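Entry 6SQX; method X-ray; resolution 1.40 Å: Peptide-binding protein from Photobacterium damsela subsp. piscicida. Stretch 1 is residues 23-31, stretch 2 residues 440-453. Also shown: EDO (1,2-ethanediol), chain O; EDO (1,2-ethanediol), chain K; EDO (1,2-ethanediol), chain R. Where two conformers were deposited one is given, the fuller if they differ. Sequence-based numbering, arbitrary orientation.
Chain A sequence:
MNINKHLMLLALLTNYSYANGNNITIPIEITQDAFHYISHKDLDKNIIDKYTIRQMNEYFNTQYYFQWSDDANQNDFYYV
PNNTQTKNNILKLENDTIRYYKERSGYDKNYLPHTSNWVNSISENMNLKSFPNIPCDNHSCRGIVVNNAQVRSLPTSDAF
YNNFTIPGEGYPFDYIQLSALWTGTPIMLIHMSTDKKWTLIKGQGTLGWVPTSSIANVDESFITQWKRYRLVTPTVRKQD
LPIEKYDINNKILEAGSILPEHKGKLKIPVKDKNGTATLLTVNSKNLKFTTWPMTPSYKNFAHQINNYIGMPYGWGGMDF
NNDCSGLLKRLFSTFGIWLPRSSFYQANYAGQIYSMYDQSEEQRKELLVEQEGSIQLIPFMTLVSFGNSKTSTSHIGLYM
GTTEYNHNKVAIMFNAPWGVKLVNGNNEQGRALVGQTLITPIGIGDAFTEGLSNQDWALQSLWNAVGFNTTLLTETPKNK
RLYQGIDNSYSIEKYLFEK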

ATOM      1  N   ASN A  23      -3.192 -22.928 -11.516  1.00 27.15           N
ATOM      2  CA  ASN A  23      -3.380 -22.189 -10.280  1.00 24.80           C
ATOM      3  C   ASN A  23      -3.987 -23.188  -9.313  1.00 22.11           C
ATOM      4  O   ASN A  23      -5.118 -23.633  -9.522  1.00 25.64           O
ATOM      5  CB  ASN A  23      -4.375 -21.042 -10.475  1.00 26.68           C
ATOM      6  CG  ASN A  23      -3.794 -19.884 -11.217  1.00 29.14           C
ATOM      7  OD1 ASN A  23      -2.710 -19.414 -10.894  1.00 28.53           O
ATOM      8  ND2 ASN A  23      -4.515 -19.410 -12.220  1.00 29.58           N
ATOM      9  N   ILE A  24      -3.280 -23.473  -8.217  0.63 19.44           N
ATOM     10  CA  ILE A  24      -3.622 -24.543  -7.263  0.63 19.28           C
ATOM     11  C   ILE A  24      -3.689 -23.918  -5.875  0.63 17.33           C
ATOM     12  O   ILE A  24      -2.702 -23.337  -5.405  0.63 17.84           O
ATOM     13  CB  ILE A  24      -2.519 -25.631  -7.282  0.63 21.89           C
ATOM     14  CG1 ILE A  24      -2.321 -26.235  -8.677  0.63 24.86           C
ATOM     15  CG2 ILE A  24      -2.807 -26.759  -6.248  0.63 22.51           C
ATOM     16  CD1 ILE A  24      -1.106 -27.203  -8.768  0.63 23.51           C
ATOM     17  N   THR A  25      -4.838 -24.051  -5.200  1.00 18.20           N
ATOM     18  CA  THR A  25      -4.976 -23.446  -3.876  1.00 17.92           C
ATOM     19  C   THR A  25      -4.138 -24.219  -2.857  1.00 19.01           C
ATOM     20  O   THR A  25      -3.883 -25.417  -3.021  1.00 19.68           O
ATOM     21  CB  THR A  25      -6.427 -23.457  -3.416  1.00 19.38           C
ATOM     22  OG1 THR A  25      -6.847 -24.844  -3.343  1.00 21.62           O
ATOM     23  CG2 THR A  25      -7.295 -22.664  -4.382  1.00 22.09           C
ATOM     24  N   ILE A  26      -3.676 -23.521  -1.824  1.00 17.45           N
ATOM     25  CA  ILE A  26      -3.061 -24.194  -0.682  1.00 17.57           C
ATOM     26  C   ILE A  26      -3.770 -23.791   0.606  1.00 18.58           C
ATOM     27  O   ILE A  26      -4.287 -22.667   0.716  1.00 18.62           O
ATOM     28  CB  ILE A  26      -1.534 -23.942  -0.611  1.00 18.80           C
ATOM     29  CG1 ILE A  26      -1.170 -22.431  -0.688  1.00 19.56           C
ATOM     30  CG2 ILE A  26      -0.784 -24.795  -1.647  1.00 20.29           C
ATOM     31  CD1 ILE A  26       0.249 -22.153  -0.157  1.00 20.25           C
ATOM     32  N   PRO A  27      -3.769 -24.669   1.603  1.00 17.90           N
ATOM     33  CA  PRO A  27      -4.438 -24.363   2.874  1.00 17.53           C
ATOM     34  C   PRO A  27      -3.743 -23.237   3.625  1.00 17.70           C
ATOM     35  O   PRO A  27      -2.546 -22.981   3.436  1.00 18.66           O
ATOM     36  CB  PRO A  27      -4.288 -25.670   3.666  1.00 17.42           C
ATOM     37  CG  PRO A  27      -4.173 -26.734   2.627  1.00 18.83           C
ATOM     38  CD  PRO A  27      -3.332 -26.080   1.512  1.00 19.23           C
ATOM     39  N   ILE A  28      -4.506 -22.587   4.515  1.00 18.65           N
ATOM     40  CA  ILE A  28      -3.928 -21.733   5.548  1.00 18.85           C
ATOM     41  C   ILE A  28      -3.126 -22.610   6.498  1.00 19.43           C
ATOM     42  O   ILE A  28      -3.554 -23.718   6.853  1.00 21.75           O
ATOM     43  CB  ILE A  28      -5.047 -20.993   6.300  1.00 20.23           C
ATOM     44  CG1 ILE A  28      -5.815 -20.100   5.325  1.00 20.39           C
ATOM     45  CG2 ILE A  28      -4.475 -20.144   7.443  1.00 21.04           C
ATOM     46  CD1 ILE A  28      -6.990 -19.319   5.979  1.00 21.63           C
ATOM     47  N   GLU A  29      -1.941 -22.153   6.906  1.00 19.57           N
ATOM     48  CA  GLU A  29      -1.008 -23.020   7.630  1.00 19.08           C
ATOM     49  C   GLU A  29      -1.014 -22.821   9.134  1.00 19.73           C
ATOM     50  O   GLU A  29      -1.052 -23.802   9.889  1.00 22.47           O
ATOM     51  CB  GLU A  29       0.420 -22.795   7.123  1.00 19.33           C
ATOM     52  CG  GLU A  29       0.599 -23.206   5.662  1.00 20.89           C
ATOM     53  CD  GLU A  29       2.011 -23.071   5.196  1.00 21.18           C
ATOM     54  OE1 GLU A  29       2.841 -23.970   5.464  1.00 23.18           O
ATOM     55  OE2 GLU A  29       2.314 -22.024   4.595  1.00 21.43           O
ATOM     56  N   ILE A  30      -0.974 -21.585   9.605  1.00 20.32           N
ATOM     57  CA  ILE A  30      -0.807 -21.304  11.023  1.00 20.51           C
ATOM     58  C   ILE A  30      -1.975 -20.468  11.561  1.00 19.64           C
ATOM     59  O   ILE A  30      -2.838 -19.999  10.820  1.00 19.94           O
ATOM     60  CB  ILE A  30       0.563 -20.681  11.348  1.00 20.18           C
ATOM     61  CG1 ILE A  30       0.765 -19.365  10.595  1.00 20.73           C
ATOM     62  CG2 ILE A  30       1.644 -21.690  11.023  1.00 21.25           C
ATOM     63  CD1 ILE A  30       2.103 -18.709  10.928  1.00 22.18           C
ATOM     64  N   THR A  31      -1.989 -20.301  12.881  1.00 19.81           N
ATOM     65  CA  THR A  31      -3.130 -19.662  13.531  1.00 20.11           C
ATOM     66  C   THR A  31      -3.258 -18.202  13.106  1.00 19.47           C
ATOM     67  O   THR A  31      -2.289 -17.439  13.196  1.00 21.01           O
ATOM     68  CB  THR A  31      -2.933 -19.744  15.044  1.00 22.81           C
ATOM     69  OG1 THR A  31      -2.895 -21.119  15.432  1.00 24.66           O
ATOM     70  CG2 THR A  31      -4.072 -19.090  15.803  1.00 24.02           C
ATOM     71  N   THR A 440       1.774 -15.850   7.998  1.00 17.82           N
ATOM     72  CA  THR A 440       2.258 -17.073   7.378  1.00 18.27           C
ATOM     73  C   THR A 440       3.683 -17.370   7.829  1.00 18.46           C
ATOM     74  O   THR A 440       4.411 -16.468   8.256  1.00 20.08           O
ATOM     75  CB  THR A 440       2.268 -16.970   5.842  1.00 17.78           C
ATOM     76  OG1 THR A 440       3.286 -16.029   5.452  1.00 18.72           O
ATOM     77  CG2 THR A 440       0.975 -16.503   5.279  1.00 18.78           C
ATOM     78  N   PRO A 441       4.136 -18.619   7.691  1.00 19.00           N
ATOM     79  CA  PRO A 441       5.589 -18.874   7.706  1.00 20.43           C
ATOM     80  C   PRO A 441       6.251 -17.994   6.656  1.00 20.20           C
ATOM     81  O   PRO A 441       5.647 -17.648   5.648  1.00 20.13           O
ATOM     82  CB  PRO A 441       5.695 -20.352   7.309  1.00 20.27           C
ATOM     83  CG  PRO A 441       4.334 -20.954   7.763  1.00 19.85           C
ATOM     84  CD  PRO A 441       3.358 -19.843   7.397  1.00 19.68           C
ATOM     85  N   ILE A 442       7.528 -17.685   6.875  1.00 20.04           N
ATOM     86  CA  ILE A 442       8.308 -17.038   5.819  1.00 19.89           C
ATOM     87  C   ILE A 442       8.263 -17.885   4.552  1.00 20.32           C
ATOM     88  O   ILE A 442       8.057 -17.372   3.437  1.00 20.15           O
ATOM     89  CB  ILE A 442       9.766 -16.826   6.287  1.00 21.74           C
ATOM     90  CG1 ILE A 442       9.830 -15.811   7.436  1.00 22.73           C
ATOM     91  CG2 ILE A 442      10.661 -16.432   5.130  1.00 22.81           C
ATOM     92  CD1 ILE A 442       9.578 -14.373   7.019  1.00 24.78           C
ATOM     93  N   GLY A 443       8.500 -19.202   4.708  1.00 21.10           N
ATOM     94  CA  GLY A 443       8.459 -20.143   3.601  1.00 21.29           C
ATOM     95  C   GLY A 443       7.019 -20.538   3.302  1.00 19.99           C
ATOM     96  O   GLY A 443       6.601 -21.686   3.580  1.00 20.75           O
ATOM     97  N   ILE A 444       6.242 -19.586   2.758  1.00 20.15           N
ATOM     98  CA  ILE A 444       4.823 -19.853   2.497  1.00 18.94           C
ATOM     99  C   ILE A 444       4.688 -21.132   1.691  1.00 18.49           C
ATOM    100  O   ILE A 444       5.257 -21.262   0.605  1.00 20.08           O
ATOM    101  CB  ILE A 444       4.170 -18.702   1.702  1.00 19.99           C
ATOM    102  CG1 ILE A 444       4.289 -17.368   2.421  1.00 21.63           C
ATOM    103  CG2 ILE A 444       2.681 -19.049   1.437  1.00 20.45           C
ATOM    104  CD1 ILE A 444       3.842 -16.202   1.539  1.00 22.12           C
ATOM    105  N   GLY A 445       3.856 -22.069   2.171  1.00 18.96           N
ATOM    106  CA  GLY A 445       3.594 -23.279   1.430  1.00 19.86           C
ATOM    107  C   GLY A 445       4.679 -24.339   1.453  1.00 20.57           C
ATOM    108  O   GLY A 445       4.474 -25.413   0.866  1.00 21.35           O
ATOM    109  N   ASP A 446       5.803 -24.100   2.130  1.00 21.25           N
ATOM    110  CA  ASP A 446       6.867 -25.107   2.157  1.00 23.06           C
ATOM    111  C   ASP A 446       6.357 -26.426   2.712  1.00 21.88           C
ATOM    112  O   ASP A 446       6.836 -27.498   2.310  1.00 21.95           O
ATOM    113  CB  ASP A 446       8.053 -24.645   3.014  1.00 24.46           C
ATOM    114  CG  ASP A 446       8.998 -23.693   2.299  1.00 26.98           C
ATOM    115  OD1 ASP A 446       8.785 -23.371   1.122  1.00 27.08           O
ATOM    116  OD2 ASP A 446       9.972 -23.284   2.954  1.00 28.31           O
ATOM    117  N   ALA A 447       5.374 -26.369   3.612  1.00 21.72           N
ATOM    118  CA  ALA A 447       4.816 -27.579   4.189  1.00 22.53           C
ATOM    119  C   ALA A 447       4.144 -28.463   3.154  1.00 20.96           C
ATOM    120  O   ALA A 447       4.004 -29.669   3.399  1.00 24.00           O
ATOM    121  CB  ALA A 447       3.793 -27.217   5.271  1.00 25.29           C
ATOM    122  N   PHE A 448       3.757 -27.913   2.008  1.00 19.87           N
ATOM    123  CA  PHE A 448       3.035 -28.621   0.962  1.00 19.95           C
ATOM    124  C   PHE A 448       3.940 -29.034  -0.189  1.00 21.30           C
ATOM    125  O   PHE A 448       3.460 -29.585  -1.192  1.00 22.24           O
ATOM    126  CB  PHE A 448       1.879 -27.749   0.465  1.00 20.63           C
ATOM    127  CG  PHE A 448       1.053 -27.190   1.580  1.00 20.59           C
ATOM    128  CD1 PHE A 448       0.441 -28.035   2.504  1.00 21.33           C
ATOM    129  CD2 PHE A 448       0.883 -25.814   1.727  1.00 21.45           C
ATOM    130  CE1 PHE A 448      -0.303 -27.502   3.582  1.00 21.92           C
ATOM    131  CE2 PHE A 448       0.121 -25.290   2.770  1.00 21.05           C
ATOM    132  CZ  PHE A 448      -0.461 -26.142   3.709  1.00 21.88           C
ATOM    133  N   THR A 449       5.249 -28.829  -0.033  1.00 22.99           N
ATOM    134  CA  THR A 449       6.184 -29.100  -1.120  1.00 22.83           C
ATOM    135  C   THR A 449       6.118 -30.557  -1.556  1.00 21.74           C
ATOM    136  O   THR A 449       6.053 -30.852  -2.752  1.00 22.37           O
ATOM    137  CB  THR A 449       7.596 -28.747  -0.671  1.00 24.76           C
ATOM    138  OG1 THR A 449       7.661 -27.339  -0.393  1.00 27.19           O
ATOM    139  CG2 THR A 449       8.608 -29.089  -1.769  1.00 24.99           C
ATOM    140  N   GLU A 450       6.127 -31.486  -0.593  1.00 21.71           N
ATOM    141  CA  GLU A 450       6.117 -32.900  -0.948  1.00 21.93           C
ATOM    142  C   GLU A 450       4.827 -33.276  -1.673  1.00 21.10           C
ATOM    143  O   GLU A 450       4.861 -33.932  -2.715  1.00 21.49           O
ATOM    144  CB  GLU A 450       6.322 -33.762   0.292  1.00 23.44           C
ATOM    145  CG  GLU A 450       6.400 -35.231   0.013  1.00 26.01           C
ATOM    146  CD  GLU A 450       6.532 -36.058   1.274  1.00 31.07           C
ATOM    147  OE1 GLU A 450       6.617 -35.474   2.390  1.00 33.21           O
ATOM    148  OE2 GLU A 450       6.532 -37.302   1.144  1.00 32.17           O
ATOM    149  N   GLY A 451       3.671 -32.832  -1.155  1.00 20.44           N
ATOM    150  CA  GLY A 451       2.408 -33.153  -1.812  1.00 20.71           C
ATOM    151  C   GLY A 451       2.312 -32.563  -3.208  1.00 20.83           C
ATOM    152  O   GLY A 451       1.844 -33.219  -4.145  1.00 21.94           O
ATOM    153  N   LEU A 452       2.775 -31.323  -3.370  1.00 20.61           N
ATOM    154  CA  LEU A 452       2.790 -30.713  -4.699  1.00 20.60           C
ATOM    155  C   LEU A 452       3.714 -31.469  -5.652  1.00 20.99           C
ATOM    156  O   LEU A 452       3.383 -31.661  -6.828  1.00 22.09           O
ATOM    157  CB  LEU A 452       3.212 -29.245  -4.595  1.00 21.15           C
ATOM    158  CG  LEU A 452       2.129 -28.352  -3.951  1.00 22.84           C
ATOM    159  CD1 LEU A 452       2.753 -26.993  -3.543  1.00 21.56           C
ATOM    160  CD2 LEU A 452       0.937 -28.139  -4.883  1.00 26.95           C
ATOM    161  N   SER A 453       4.892 -31.876  -5.160  1.00 19.89           N
ATOM    162  CA  SER A 453       5.848 -32.571  -6.015  0.51 20.57           C
ATOM    163  C   SER A 453       5.273 -33.878  -6.540  1.00 22.43           C
ATOM    164  O   SER A 453       5.618 -34.310  -7.648  1.00 23.99           O
ATOM    165  CB  SER A 453       7.131 -32.841  -5.235  0.51 21.15           C
ATOM    166  OG  SER A 453       8.084 -33.508  -6.042  0.51 21.94           O
TER
HETATM  167  C1  EDO O 513       1.658 -22.171  15.208  1.00 37.80           C
HETATM  168  O1  EDO O 513       2.307 -21.750  16.402  1.00 50.09           O
HETATM  169  C2  EDO O 513       0.371 -21.399  15.028  1.00 34.31           C
HETATM  170  O2  EDO O 513      -0.515 -22.274  14.402  1.00 30.45           O
HETATM  171  C1  EDO K 509      -3.043 -26.517   8.267  1.00 46.40           C
HETATM  172  O1  EDO K 509      -1.999 -26.416   9.248  1.00 49.77           O
HETATM  173  C2  EDO K 509      -2.441 -27.133   7.012  1.00 46.23           C
HETATM  174  O2  EDO K 509      -1.727 -28.317   7.398  1.00 52.02           O
HETATM  175  C1  EDO R 516      -4.925 -22.820  11.691  1.00 52.10           C
HETATM  176  O1  EDO R 516      -5.724 -22.091  10.753  1.00 58.23           O
HETATM  177  C2  EDO R 516      -4.321 -23.973  10.909  1.00 52.19           C
HETATM  178  O2  EDO R 516      -5.179 -24.234   9.791  1.00 55.62           O
HETATM  179  O   HOH W   1       5.427 -23.714   5.200  1.00 23.74           O

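Residues 23-31 and 440-453, at least 410 positions apart in sequence wherever they touch, bury 524 Å² between them, mostly through apolar packing around one carboxylate contact. At the start of stretch 2, Thr440, in the last part of a strand that continues through Pro441, has its CA-to-CB bond turned sideways; Thr440 OG1 donates to Pro441 O (2.9 Å), and the contact with stretch 1 falls to its backbone, where Ile30 CD1 lies 3.7 Å from Thr440 C. Ile30, in the p, t rotamer, places Ile30 CD1 3.9 Å from Pro441 CD. The Pro441 ring, with no N-H to satisfy, offers a greasy surface here, and Pro441 CD also lies 3.7 Å from Glu29 OE2. Ile442 takes no part.

The type II turn from Gly443 to Asp446 is closed by Asp446 N donating to Gly443 O (2.9 Å). A side chain on Gly443 would run into its own stretch, since an ideal CB on Gly443 would sit 2.2 Å from Asp446 OD2. Ile444 turns the end of its side chain away from stretch 1, yet Ile444 CG2 still meets Ile26 CD1 at 4.3 Å. Gly445 supplies the one direct hydrogen bond between the stretches: Gly445 N donates to Glu29 OE2 (2.9 Å, 166° at the hydrogen), a nearly straight bond to a charged acceptor. Its positive phi (76°) favours glycine, and the close packing leaves little space, for an ideal CB on Gly445 would lie 3.2 Å from Ile26 CD1.

Glu29 reaches the turn with chi1 m and chi2 t, and its chi3 of 81° sets the plane of the carboxylate. While OE2 binds Gly445, Glu29 OE1 accepts from water 1 (2.6 Å); that water also donates to Gly443 O (2.8 Å) and accepts from Ala447 N (3.1 Å), so it ties the carboxylate to the turn and to the 3-10 segment that follows. Ala447 CB comes within 3.4 Å of Glu29 OE1, a small side chain lying close against the carboxylate.

Phe448, at the N-cap position before the helix, has its CA-to-CB bond toward stretch 1, and its ring packs on Pro27, Ile26 and Glu29. Pro27 CD lies over one face of the Phe448 ring, 3.8 Å from its centroid and 20° off the ring normal, a CH-pi contact suited to a flat ring meeting a proline. Ile26 CB approaches Phe448 CD2 obliquely at 3.8 Å, and Glu29 CG lies 3.6 Å from Phe448 CE2, so the glutamate's aliphatic stem packs here while its carboxylate serves the turn. Buried Leu452, one helical turn later, meets Ile24, with Leu452 CD2 4.2 Å from Ile24 CG2, extending the apolar contact to the strand.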